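Local coordinates for encapsidation protein (Bacillus phage phi29, PDB 5HD9) that acts as the ATPase of the phage DNA packaging motor, probably using ATP hydrolysis to drive the viral genome into its shell, at residues 18-23 with 115-120; 132-137 with 150-155; 79-82 with 87-90; 38-43 with 68-73; 2-7 with 28-33. All coordinates share one frame; numbering follows the deposited sequence.

Contacts 1 and 2 are buried and purely apolar across their segments, and use neighbouring strands of the sheet, 16-19 and 149-153. Contact 5 is mostly buried as well, laying the N-terminal segment on helix 26-42, where Met31 also meets Ile151 and Leu153 of contact 2. Contact 4 uses the far end of that helix, is only partly buried, and adds a CH-pi contact on a histidine to aliphatic-aromatic packing. Contact 3, also partly buried, differs in kind: backbone hydrogen bonds join two strands of the same sheet, about 24 Å from contact 1 centre to centre, and Phe39 links it to contact 4.

Contact 1 (18-23 with 115-120); sequences FVIGAR and DEFIRE
The ring of Phe117 takes Ile20 at its edge and Phe18 obliquely, while one face is covered from within its own segment. At the edge, Ile20 CG2 lies in the ring plane, 3.8 Å from Phe117 CE1 and equally close to CZ. On the covered face sits Ile118 CG1, 3.5 Å above the plane of the Phe117 ring and displaced toward its rim. The rings of Phe18 and Phe117 meet neither stacked nor edge-to-face: their planes are at 46° and their centroids 5.4 Å apart. Phe18 CD2 makes the approach, 3.7 Å from Phe117 CZ, and the two side chains cross at about a right angle.

Phe117 CG is lodged between its own backbone N and carbonyl carbon (chi1 80°), which swings the ring out of its loop toward strand 16-19. Ile20 places CG1 in the same kind of position, leaving CG2 pointed at the ring's edge; that Ile20 CG2 methyl also comes within 4.3 Å of Ile118 CD1. No hydrogen bond crosses between the segments. The Phe18 ring additionally meets Phe164 edge-to-face, and Cys152 of strand 149-153 touches both Phe18 and Phe117.

Two acidic side chains beside the cluster have partners outside it: Asp115 OD2 is hydrogen-bonded to Ser28 OG, and Glu116 forms a salt bridge with Arg50. Strand 16-19 running into Gly21 is consistent with a Walker A P-loop, and Asp115-Glu116 at the end of strand 109-115 with a Walker B motif, with strand 149-153 between their two strands, as the additional strand is in ASCE ATPases.

Contact 2 (132-137 with 150-155); sequences SALLNL and CICLSN
A beta-alpha-beta crossover runs from strand 109-115 through helix 130-141 to strand 149-153, and its helix packs on its second strand where Leu134 comes down on Cys150 and Cys152. A single methyl does the touching. Leu134 CD2 lies 4.2 Å from Cys150 SG and 4.3 Å from Cys152 SG, nearly equidistant from the two sulfurs. Being two residues apart on a strand, the cysteines present their side chains on the same side of the sheet, where SG of Cys150 and SG of Cys152 stand 3.9 Å apart, well beyond disulfide distance.

Leu134 holds CG anti to the backbone N (chi1 -177°), which points CD2 at the strand. Cys150 uses the same first torsion (chi1 180°), raising its sulfur toward the helix. The backbones remain well separated, with 9.5 Å between CA of Leu134 and CA of Cys150. The contact is small and apolar, with no hydrogen bond between the segments.

Other elements complete the surroundings. Helix 162-167 adds Tyr163 against Leu134, while Leu137, one turn further along, touches Ile112 of strand 109-115. Strand 149-153 itself is held between strands 109-115 and 16-19, so Cys150 also meets Ile112 and Leu16, and Cys152 touches Phe114.

Contact 3 (79-82 with 87-90); sequences GRRF and KLAG
Leu88 has CG anti to its backbone N (chi1 -177°) and then turns at CG, carrying CD1 across to Arg81 and Phe82; Phe82 sets CG beside its own N (chi1 -59°), bringing CD2 of the ring to the Gly90 backbone while the far end of the ring leads away. Leu88 CD1 ends 3.5 Å from Phe82 O and 4.1 Å from Arg81 CB, the arginine's aliphatic part crossing it at a slant. The Phe82 ring approaches the Gly90 backbone obliquely, with CD2 3.6 Å from Gly90 C; lacking a side chain, Gly90 leaves room for that close approach.

Three backbone bonds join the strands. Phe82 N donates to Gly90 O at 2.8 Å, almost straight at 172°. Phe82 O is gripped twice, by Ala89 N at 2.8 Å and by Gly90 N at 3.2 Å, both arriving from the same face of its carbonyl plane. Beyond the pair, Phe82 stacks on Tyr62, and Phe39 of helix 26-42 touches Ala89. Two successive residues, Ala89 and Gly90, thus face the single residue Phe82: a classic beta bulge in the antiparallel hairpin of strands 81-84 and 87-94.

Contact 4 (38-43 with 68-73); sequences RFIKYG and QEFPDH
Gly43 N to Phe39 O is the shortest backbone hydrogen bond within these two segments, at 2.7 Å, and it closes the helix just beyond Ile40, whose side chain reaches across to His73 and Phe70. Gly43 then leaves the helix with a positive phi of 72°. Ile40 sets CG1 beside its backbone N (chi1 -69°) and extends from there, which carries CD1 out over the imidazole. That Ile40 CD1 methyl stands 3.6 Å from the centroid of the His73 ring, only 7° off the ring normal, making a CH-pi contact over the face. The second branch lies closer to the rim, Ile40 CG2 being 3.6 Å from His73 CE1.

Helix 26-42, the helix that follows the probable P-loop, meets at this end a type I beta turn from Phe70 to His73, closed by His73 N to Phe70 O at 3.2 Å. Both turn ends supply a ring: Ile40 CD1 also sits 3.6 Å from Phe70 CD1, approaching that ring obliquely. Phe70 also touches Ile36 and Asn37, earlier in the same helix. His73 ND1 is hydrogen-bonded to Asp85 OD2, which holds the imidazole's rotation and would probably stabilise a positive charge on it.

Contact 5 (2-7 with 28-33); sequences LFYNPQ and SYAMKV
Apolar contacts carry this interface, with Tyr4 and Pro6 resting on Ala30 and Met31. Tyr4 comes edge-on: Ala30 CB lies in the plane of its ring, 3.9 Å from Tyr4 CD2. With CG anti to the backbone N (chi1 175°), the tyrosine directs that edge at the helix. Pro6 CG is the second neighbour of the same methyl, 4.2 Å from Ala30 CB. Met31, a selenomethionine in this crystal, bends at its second and third torsions, bringing CE against CB and CG of Pro6. Pro6 CB and Met31 CE are 3.4 Å apart, tighter than usual for two carbons, and the side chains slide past each other in opposite directions.

No hydrogen bond crosses between the segments; those inside each include a capping bond at the start of helix 7-11, where Asn5 OD1 accepts from Gln7 N at 3.0 Å and 159°, the donor standing well out of the carbonyl plane. On the other segment Tyr29 O takes two donors, Lys32 N at 2.9 Å and Val33 N at 3.1 Å.

Outside the two segments, Tyr4 OH is hydrogen-bonded to Glu186 and Tyr29 OH to Glu69. Through Tyr4 and Pro6 the N-terminal segment packs against helix 26-42, whose first turn carries Ser28, consistent with the helix that follows a Walker A P-loop.

Contact 1 (18-23 with 115-120)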
# COMPACT_ATOMS: atom_id res chain seq x y z
N PHE A 18 -6.03 -1.39 -6.29
CA PHE A 18 -6.49 -0.07 -5.88
C PHE A 18 -7.78 -0.19 -5.06
O PHE A 18 -8.81 -0.59 -5.58
CB PHE A 18 -6.74 0.82 -7.09
CG PHE A 18 -5.59 0.88 -8.06
CD1 PHE A 18 -5.51 -0.01 -9.12
CD2 PHE A 18 -4.58 1.82 -7.91
CE1 PHE A 18 -4.46 0.03 -10.01
CE2 PHE A 18 -3.52 1.87 -8.80
CZ PHE A 18 -3.46 0.97 -9.85
N VAL A 19 -7.70 0.15 -3.77
CA VAL A 19 -8.88 0.16 -2.91
C VAL A 19 -9.28 1.61 -2.66
O VAL A 19 -8.51 2.38 -2.06
CB VAL A 19 -8.62 -0.55 -1.57
CG1 VAL A 19 -9.93 -0.75 -0.82
CG2 VAL A 19 -7.94 -1.90 -1.81
N ILE A 20 -10.46 1.99 -3.13
CA ILE A 20 -10.87 3.39 -3.13
C ILE A 20 -12.24 3.59 -2.51
O ILE A 20 -12.98 2.64 -2.27
CB ILE A 20 -10.87 3.96 -4.57
CG1 ILE A 20 -11.90 3.23 -5.44
CG2 ILE A 20 -9.47 3.83 -5.17
CD1 ILE A 20 -12.03 3.79 -6.84
N GLY A 21 -12.58 4.85 -2.24
CA GLY A 21 -13.78 5.18 -1.50
C GLY A 21 -13.66 4.74 -0.05
O GLY A 21 -14.62 4.77 0.70
N ALA A 22 -12.45 4.31 0.31
CA ALA A 22 -12.18 3.77 1.64
C ALA A 22 -12.49 4.80 2.72
O ALA A 22 -11.80 5.81 2.83
CB ALA A 22 -10.73 3.32 1.74
N ARG A 23 -13.52 4.55 3.50
CA ARG A 23 -13.86 5.45 4.59
C ARG A 23 -13.09 5.05 5.84
O ARG A 23 -12.90 3.86 6.12
CB ARG A 23 -15.37 5.47 4.82
CG ARG A 23 -16.08 6.23 3.70
CD ARG A 23 -17.56 5.95 3.66
NE ARG A 23 -18.32 6.85 4.53
CZ ARG A 23 -19.40 6.50 5.22
NH1 ARG A 23 -19.85 5.25 5.16
NH2 ARG A 23 -20.03 7.38 5.97
N ASP A 115 -0.42 4.38 0.43
CA ASP A 115 -1.60 4.98 1.03
C ASP A 115 -1.83 6.39 0.49
O ASP A 115 -0.88 7.11 0.19
CB ASP A 115 -1.48 5.00 2.55
CG ASP A 115 -2.82 5.17 3.24
OD1 ASP A 115 -3.86 5.21 2.55
OD2 ASP A 115 -2.84 5.25 4.49
N GLU A 116 -3.11 6.75 0.36
CA GLU A 116 -3.52 8.05 -0.15
C GLU A 116 -2.91 8.36 -1.52
O GLU A 116 -2.32 9.42 -1.72
CB GLU A 116 -3.16 9.15 0.85
CG GLU A 116 -3.70 8.88 2.25
CD GLU A 116 -3.63 10.09 3.17
OE1 GLU A 116 -3.34 11.20 2.68
OE2 GLU A 116 -3.85 9.92 4.38
N PHE A 117 -3.08 7.44 -2.46
CA PHE A 117 -2.42 7.53 -3.77
C PHE A 117 -3.11 8.50 -4.73
O PHE A 117 -2.56 8.82 -5.79
CB PHE A 117 -2.33 6.15 -4.42
CG PHE A 117 -3.61 5.70 -5.09
CD1 PHE A 117 -4.63 5.11 -4.35
CD2 PHE A 117 -3.79 5.86 -6.45
CE1 PHE A 117 -5.79 4.70 -4.96
CE2 PHE A 117 -4.96 5.45 -7.07
CZ PHE A 117 -5.96 4.87 -6.32
N ILE A 118 -4.31 8.94 -4.38
CA ILE A 118 -5.02 9.94 -5.18
C ILE A 118 -4.79 11.32 -4.56
O ILE A 118 -5.05 11.51 -3.36
CB ILE A 118 -6.53 9.65 -5.25
CG1 ILE A 118 -6.79 8.32 -5.97
CG2 ILE A 118 -7.26 10.78 -5.98
CD1 ILE A 118 -8.23 7.85 -5.90
N ARG A 119 -4.29 12.27 -5.35
CA ARG A 119 -4.12 13.62 -4.86
C ARG A 119 -5.50 14.16 -4.53
O ARG A 119 -6.26 14.56 -5.41
CB ARG A 119 -3.39 14.50 -5.88
CG ARG A 119 -1.88 14.33 -5.88
CD ARG A 119 -1.24 14.75 -4.55
NE ARG A 119 -1.30 16.19 -4.34
CZ ARG A 119 -0.97 16.79 -3.20
NH1 ARG A 119 -0.57 16.07 -2.16
NH2 ARG A 119 -1.04 18.11 -3.10
N GLU A 120 -5.80 14.19 -3.23
CA GLU A 120 -7.17 14.17 -2.75
C GLU A 120 -7.63 15.50 -2.17
O GLU A 120 -7.17 15.87 -1.09
CB GLU A 120 -7.32 13.07 -1.67
CG GLU A 120 -8.66 13.06 -0.91
CD GLU A 120 -8.56 12.42 0.48
OE1 GLU A 120 -7.43 12.20 0.98
OE2 GLU A 120 -9.63 12.14 1.07

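Contact 2 (132-137 with 150-155)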
# COMPACT_ATOMS: atom_id res chain seq x y z
N SER A 132 5.34 5.84 -13.78
CA SER A 132 6.60 5.20 -14.14
C SER A 132 7.49 5.04 -12.91
O SER A 132 8.20 4.03 -12.78
CB SER A 132 7.33 6.01 -15.21
OG SER A 132 6.58 6.02 -16.42
N ALA A 133 7.46 6.01 -12.01
CA ALA A 133 8.26 5.95 -10.79
C ALA A 133 7.83 4.79 -9.89
O ALA A 133 8.67 4.04 -9.39
CB ALA A 133 8.18 7.27 -10.02
N LEU A 134 6.52 4.64 -9.68
CA LEU A 134 6.01 3.53 -8.87
C LEU A 134 6.34 2.23 -9.56
O LEU A 134 6.75 1.26 -8.93
CB LEU A 134 4.50 3.63 -8.66
CG LEU A 134 3.92 2.53 -7.77
CD1 LEU A 134 4.45 2.65 -6.35
CD2 LEU A 134 2.40 2.54 -7.77
N LEU A 135 6.15 2.21 -10.87
CA LEU A 135 6.46 1.04 -11.67
C LEU A 135 7.93 0.66 -11.51
O LEU A 135 8.25 -0.51 -11.31
CB LEU A 135 6.12 1.30 -13.13
CG LEU A 135 4.65 1.12 -13.53
CD1 LEU A 135 4.44 1.49 -14.99
CD2 LEU A 135 4.15 -0.30 -13.28
N ASN A 136 8.83 1.64 -11.57
CA ASN A 136 10.25 1.38 -11.37
C ASN A 136 10.52 0.81 -9.98
O ASN A 136 11.31 -0.12 -9.82
CB ASN A 136 11.07 2.65 -11.58
CG ASN A 136 12.56 2.42 -11.39
OD1 ASN A 136 13.11 2.71 -10.33
ND2 ASN A 136 13.22 1.90 -12.42
N LEU A 137 9.86 1.38 -8.97
CA LEU A 137 9.99 0.91 -7.60
C LEU A 137 9.57 -0.56 -7.51
O LEU A 137 10.26 -1.37 -6.89
CB LEU A 137 9.14 1.77 -6.66
CG LEU A 137 9.30 1.58 -5.15
CD1 LEU A 137 8.82 2.83 -4.43
CD2 LEU A 137 8.53 0.38 -4.63
N CYS A 150 1.26 -4.85 -5.04
CA CYS A 150 1.22 -3.46 -4.65
C CYS A 150 -0.24 -3.11 -4.40
O CYS A 150 -1.10 -3.40 -5.24
CB CYS A 150 1.82 -2.57 -5.73
SG CYS A 150 1.80 -0.81 -5.33
N ILE A 151 -0.51 -2.53 -3.24
CA ILE A 151 -1.87 -2.16 -2.87
C ILE A 151 -1.95 -0.66 -2.60
O ILE A 151 -1.31 -0.16 -1.68
CB ILE A 151 -2.35 -2.95 -1.64
CG1 ILE A 151 -2.28 -4.46 -1.92
CG2 ILE A 151 -3.78 -2.57 -1.28
CD1 ILE A 151 -2.04 -5.30 -0.71
N CYS A 152 -2.72 0.03 -3.43
CA CYS A 152 -2.87 1.48 -3.32
C CYS A 152 -4.21 1.80 -2.68
O CYS A 152 -5.25 1.28 -3.09
CB CYS A 152 -2.76 2.13 -4.70
SG CYS A 152 -1.22 1.72 -5.56
N LEU A 153 -4.19 2.67 -1.66
CA LEU A 153 -5.38 3.02 -0.90
C LEU A 153 -5.72 4.50 -1.02
O LEU A 153 -4.83 5.35 -1.09
CB LEU A 153 -5.20 2.67 0.58
CG LEU A 153 -4.59 1.32 0.94
CD1 LEU A 153 -4.26 1.30 2.42
CD2 LEU A 153 -5.53 0.18 0.59
N SER A 154 -7.02 4.80 -1.03
CA SER A 154 -7.47 6.19 -1.01
C SER A 154 -8.88 6.31 -0.45
O SER A 154 -9.72 5.43 -0.67
CB SER A 154 -7.43 6.79 -2.42
OG SER A 154 -7.95 8.11 -2.41
N ASN A 155 -9.13 7.39 0.28
CA ASN A 155 -10.47 7.71 0.75
C ASN A 155 -11.26 8.35 -0.38
O ASN A 155 -12.49 8.45 -0.33
CB ASN A 155 -10.43 8.64 1.96
CG ASN A 155 -9.58 8.10 3.10
OD1 ASN A 155 -8.68 8.77 3.59
ND2 ASN A 155 -9.87 6.87 3.52

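Contact 3 (79-82 with 87-90)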
# COMPACT_ATOMS: atom_id res chain seq x y z
N GLY A 79 14.11 6.16 11.96
CA GLY A 79 14.07 6.94 10.74
C GLY A 79 12.88 6.49 9.91
O GLY A 79 11.75 6.50 10.39
N ARG A 80 13.15 6.09 8.67
CA ARG A 80 12.10 5.62 7.76
C ARG A 80 12.18 4.11 7.54
O ARG A 80 11.81 3.62 6.48
CB ARG A 80 12.19 6.36 6.42
CG ARG A 80 11.66 7.79 6.47
CD ARG A 80 11.51 8.38 5.07
NE ARG A 80 12.79 8.70 4.45
CZ ARG A 80 13.45 7.92 3.59
NH1 ARG A 80 12.95 6.74 3.22
NH2 ARG A 80 14.61 8.32 3.10
N ARG A 81 12.66 3.38 8.54
CA ARG A 81 12.79 1.93 8.44
C ARG A 81 12.05 1.22 9.58
O ARG A 81 12.01 1.71 10.71
CB ARG A 81 14.25 1.51 8.44
CG ARG A 81 15.02 2.06 7.25
CD ARG A 81 16.37 1.38 7.09
NE ARG A 81 17.14 1.96 5.99
CZ ARG A 81 17.93 3.02 6.10
NH1 ARG A 81 18.08 3.64 7.27
NH2 ARG A 81 18.59 3.47 5.04
N PHE A 82 11.49 0.06 9.25
CA PHE A 82 10.66 -0.70 10.18
C PHE A 82 11.39 -1.96 10.63
O PHE A 82 11.94 -2.69 9.81
CB PHE A 82 9.34 -1.07 9.51
CG PHE A 82 8.53 0.11 9.05
CD1 PHE A 82 8.20 1.13 9.93
CD2 PHE A 82 8.12 0.22 7.73
CE1 PHE A 82 7.46 2.22 9.51
CE2 PHE A 82 7.38 1.30 7.31
CZ PHE A 82 7.05 2.31 8.19
N LYS A 87 14.84 -7.22 13.59
CA LYS A 87 15.19 -7.49 12.20
C LYS A 87 14.54 -6.47 11.27
O LYS A 87 13.40 -6.08 11.48
CB LYS A 87 14.75 -8.90 11.80
CG LYS A 87 15.23 -9.98 12.75
CD LYS A 87 14.99 -11.37 12.18
CE LYS A 87 14.22 -12.26 13.15
NZ LYS A 87 14.78 -13.64 13.20
N LEU A 88 15.28 -6.05 10.25
CA LEU A 88 14.74 -5.15 9.25
C LEU A 88 13.58 -5.82 8.51
O LEU A 88 13.78 -6.85 7.87
CB LEU A 88 15.82 -4.72 8.26
CG LEU A 88 15.41 -3.71 7.18
CD1 LEU A 88 14.82 -2.45 7.80
CD2 LEU A 88 16.60 -3.36 6.31
N ALA A 89 12.39 -5.24 8.63
CA ALA A 89 11.18 -5.85 8.08
C ALA A 89 10.56 -4.99 6.98
O ALA A 89 9.88 -5.51 6.10
CB ALA A 89 10.17 -6.08 9.20
N GLY A 90 10.79 -3.69 7.02
CA GLY A 90 10.21 -2.81 6.02
C GLY A 90 10.82 -1.43 5.93
O GLY A 90 11.68 -1.06 6.72

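Contact 4 (38-43 with 68-73)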
# COMPACT_ATOMS: atom_id res chain seq x y z
N ARG A 38 2.96 -11.24 7.35
CA ARG A 38 3.75 -11.92 6.33
C ARG A 38 5.21 -11.98 6.75
O ARG A 38 5.90 -12.97 6.47
CB ARG A 38 3.62 -11.22 4.96
CG ARG A 38 2.22 -11.22 4.35
CD ARG A 38 1.63 -12.61 4.16
NE ARG A 38 2.38 -13.43 3.21
CZ ARG A 38 2.00 -14.63 2.78
NH1 ARG A 38 0.87 -15.17 3.22
NH2 ARG A 38 2.74 -15.29 1.91
N PHE A 39 5.70 -10.94 7.42
CA PHE A 39 7.09 -10.95 7.87
C PHE A 39 7.29 -11.94 9.00
O PHE A 39 8.25 -12.72 8.99
CB PHE A 39 7.55 -9.57 8.34
CG PHE A 39 9.00 -9.55 8.75
CD1 PHE A 39 10.00 -9.48 7.79
CD2 PHE A 39 9.36 -9.66 10.08
CE1 PHE A 39 11.33 -9.49 8.15
CE2 PHE A 39 10.70 -9.67 10.45
CZ PHE A 39 11.68 -9.58 9.48
N ILE A 40 6.40 -11.90 9.98
CA ILE A 40 6.50 -12.78 11.14
C ILE A 40 6.41 -14.24 10.72
O ILE A 40 7.15 -15.08 11.22
CB ILE A 40 5.39 -12.46 12.18
CG1 ILE A 40 5.67 -11.09 12.81
CG2 ILE A 40 5.33 -13.53 13.26
CD1 ILE A 40 4.57 -10.59 13.72
N LYS A 41 5.51 -14.54 9.79
CA LYS A 41 5.32 -15.91 9.32
C LYS A 41 6.43 -16.36 8.37
O LYS A 41 7.00 -17.44 8.54
CB LYS A 41 3.97 -16.07 8.61
CG LYS A 41 2.76 -16.00 9.51
CD LYS A 41 1.49 -16.30 8.71
CE LYS A 41 0.22 -16.10 9.52
NZ LYS A 41 0.41 -16.38 10.97
N TYR A 42 6.72 -15.53 7.36
CA TYR A 42 7.54 -15.96 6.22
C TYR A 42 8.76 -15.08 5.94
O TYR A 42 9.51 -15.35 5.01
CB TYR A 42 6.66 -16.02 4.97
CG TYR A 42 5.41 -16.86 5.15
CD1 TYR A 42 5.50 -18.23 5.33
CD2 TYR A 42 4.15 -16.28 5.12
CE1 TYR A 42 4.36 -19.00 5.50
CE2 TYR A 42 3.01 -17.04 5.29
CZ TYR A 42 3.12 -18.40 5.47
OH TYR A 42 1.99 -19.16 5.63
N GLY A 43 8.95 -14.04 6.75
CA GLY A 43 10.09 -13.15 6.57
C GLY A 43 9.97 -12.26 5.34
O GLY A 43 10.95 -11.66 4.90
N GLN A 68 -1.33 -3.42 19.50
CA GLN A 68 -2.08 -4.31 20.37
C GLN A 68 -2.31 -5.68 19.71
O GLN A 68 -2.67 -6.64 20.38
CB GLN A 68 -3.43 -3.69 20.75
CG GLN A 68 -3.38 -2.19 21.06
CD GLN A 68 -2.32 -1.83 22.09
OE1 GLN A 68 -1.99 -2.63 22.97
NE2 GLN A 68 -1.79 -0.62 21.99
N GLU A 69 -2.09 -5.76 18.40
CA GLU A 69 -2.25 -7.02 17.67
C GLU A 69 -1.03 -7.93 17.79
O GLU A 69 -1.13 -9.14 17.58
CB GLU A 69 -2.50 -6.74 16.19
CG GLU A 69 -3.88 -6.15 15.90
CD GLU A 69 -4.82 -7.11 15.15
OE1 GLU A 69 -4.39 -8.21 14.74
OE2 GLU A 69 -6.00 -6.76 14.97
N PHE A 70 0.11 -7.34 18.11
CA PHE A 70 1.37 -8.06 18.17
C PHE A 70 2.11 -7.75 19.47
O PHE A 70 3.23 -7.24 19.45
CB PHE A 70 2.26 -7.71 16.98
CG PHE A 70 1.58 -7.89 15.64
CD1 PHE A 70 1.57 -9.12 15.01
CD2 PHE A 70 0.96 -6.82 15.02
CE1 PHE A 70 0.95 -9.28 13.79
CE2 PHE A 70 0.33 -6.97 13.79
CZ PHE A 70 0.33 -8.21 13.18
N PRO A 71 1.48 -8.05 20.62
CA PRO A 71 2.06 -7.68 21.91
C PRO A 71 3.40 -8.36 22.20
O PRO A 71 4.24 -7.77 22.88
CB PRO A 71 0.99 -8.13 22.91
CG PRO A 71 0.27 -9.23 22.22
CD PRO A 71 0.24 -8.83 20.78
N ASP A 72 3.59 -9.57 21.68
CA ASP A 72 4.80 -10.35 21.96
C ASP A 72 5.83 -10.20 20.85
O ASP A 72 6.74 -11.03 20.72
CB ASP A 72 4.44 -11.82 22.15
CG ASP A 72 3.49 -12.04 23.31
OD1 ASP A 72 3.75 -11.49 24.41
OD2 ASP A 72 2.48 -12.75 23.13
N HIS A 73 5.69 -9.15 20.05
CA HIS A 73 6.68 -8.80 19.04
C HIS A 73 7.09 -7.35 19.26
O HIS A 73 6.26 -6.51 19.59
CB HIS A 73 6.12 -9.01 17.63
CG HIS A 73 5.90 -10.44 17.27
ND1 HIS A 73 6.91 -11.25 16.78
CD2 HIS A 73 4.79 -11.22 17.33
CE1 HIS A 73 6.43 -12.46 16.56
NE2 HIS A 73 5.15 -12.47 16.88

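Contact 5 (2-7 with 28-33)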
# COMPACT_ATOMS: atom_id res chain seq x y z
N LEU A 2 -11.90 -4.88 11.78
CA LEU A 2 -13.23 -5.16 12.30
C LEU A 2 -14.30 -5.17 11.21
O LEU A 2 -15.22 -5.99 11.25
CB LEU A 2 -13.60 -4.13 13.37
CG LEU A 2 -12.93 -4.32 14.72
CD1 LEU A 2 -13.08 -3.07 15.57
CD2 LEU A 2 -13.52 -5.53 15.44
N PHE A 3 -14.19 -4.26 10.25
CA PHE A 3 -15.25 -4.08 9.26
C PHE A 3 -14.78 -4.30 7.82
O PHE A 3 -15.59 -4.61 6.95
CB PHE A 3 -15.87 -2.68 9.42
CG PHE A 3 -16.47 -2.45 10.77
CD1 PHE A 3 -17.58 -3.17 11.19
CD2 PHE A 3 -15.93 -1.51 11.64
CE1 PHE A 3 -18.13 -2.97 12.44
CE2 PHE A 3 -16.49 -1.30 12.89
CZ PHE A 3 -17.59 -2.03 13.29
N TYR A 4 -13.48 -4.15 7.58
CA TYR A 4 -12.91 -4.43 6.26
C TYR A 4 -12.08 -5.71 6.27
O TYR A 4 -11.11 -5.82 7.03
CB TYR A 4 -12.05 -3.27 5.76
CG TYR A 4 -11.35 -3.58 4.45
CD1 TYR A 4 -12.06 -3.62 3.25
CD2 TYR A 4 -10.00 -3.87 4.41
CE1 TYR A 4 -11.43 -3.92 2.05
CE2 TYR A 4 -9.36 -4.17 3.22
CZ TYR A 4 -10.08 -4.20 2.04
OH TYR A 4 -9.45 -4.50 0.85
N ASN A 5 -12.47 -6.66 5.43
CA ASN A 5 -11.76 -7.93 5.30
C ASN A 5 -11.03 -7.98 3.96
O ASN A 5 -11.67 -8.10 2.91
CB ASN A 5 -12.75 -9.10 5.40
CG ASN A 5 -12.06 -10.45 5.42
OD1 ASN A 5 -10.84 -10.55 5.26
ND2 ASN A 5 -12.84 -11.51 5.63
N PRO A 6 -9.69 -7.90 3.98
CA PRO A 6 -8.97 -7.86 2.70
C PRO A 6 -8.82 -9.22 2.03
O PRO A 6 -8.20 -9.29 0.96
CB PRO A 6 -7.60 -7.31 3.10
CG PRO A 6 -7.39 -7.83 4.48
CD PRO A 6 -8.76 -7.82 5.13
N GLN A 7 -9.37 -10.27 2.63
CA GLN A 7 -9.18 -11.63 2.12
C GLN A 7 -9.60 -11.77 0.66
O GLN A 7 -8.86 -12.31 -0.15
CB GLN A 7 -9.95 -12.64 2.97
CG GLN A 7 -9.80 -14.09 2.48
CD GLN A 7 -10.66 -15.06 3.26
OE1 GLN A 7 -10.14 -15.93 3.97
NE2 GLN A 7 -11.97 -14.94 3.13
N SER A 28 -6.57 1.02 5.84
CA SER A 28 -5.19 1.37 6.18
C SER A 28 -4.68 0.49 7.32
O SER A 28 -3.54 0.03 7.29
CB SER A 28 -5.11 2.85 6.58
OG SER A 28 -5.39 3.68 5.48
N TYR A 29 -5.54 0.28 8.31
CA TYR A 29 -5.23 -0.60 9.43
C TYR A 29 -4.92 -2.01 8.95
O TYR A 29 -3.89 -2.59 9.31
CB TYR A 29 -6.40 -0.62 10.41
CG TYR A 29 -6.18 -1.50 11.62
CD1 TYR A 29 -6.46 -2.85 11.57
CD2 TYR A 29 -5.72 -0.96 12.81
CE1 TYR A 29 -6.27 -3.66 12.68
CE2 TYR A 29 -5.53 -1.75 13.92
CZ TYR A 29 -5.81 -3.10 13.85
OH TYR A 29 -5.61 -3.88 14.97
N ALA A 30 -5.82 -2.56 8.14
CA ALA A 30 -5.66 -3.91 7.62
C ALA A 30 -4.34 -4.08 6.88
O ALA A 30 -3.71 -5.14 6.94
CB ALA A 30 -6.83 -4.26 6.70
N MSE A 31 -3.93 -3.03 6.17
CA MSE A 31 -2.73 -3.11 5.34
C MSE A 31 -1.47 -2.78 6.13
O MSE A 31 -0.38 -2.69 5.56
CB MSE A 31 -2.87 -2.18 4.13
CG MSE A 31 -3.88 -2.65 3.09
SE MSE A 31 -3.55 -4.49 2.47
CE MSE A 31 -4.78 -5.45 3.64
N LYS A 32 -1.62 -2.57 7.43
CA LYS A 32 -0.49 -2.60 8.35
C LYS A 32 -0.36 -4.03 8.89
O LYS A 32 0.72 -4.61 8.93
CB LYS A 32 -0.65 -1.59 9.49
CG LYS A 32 -0.53 -0.11 9.11
CD LYS A 32 -0.58 0.77 10.37
CE LYS A 32 -0.46 2.27 10.09
NZ LYS A 32 -0.24 2.65 8.67
N VAL A 33 -1.49 -4.60 9.30
CA VAL A 33 -1.54 -5.94 9.88
C VAL A 33 -1.06 -7.02 8.90
O VAL A 33 -0.33 -7.93 9.29
CB VAL A 33 -2.98 -6.31 10.34
CG1 VAL A 33 -3.07 -7.79 10.75
CG2 VAL A 33 -3.40 -5.43 11.49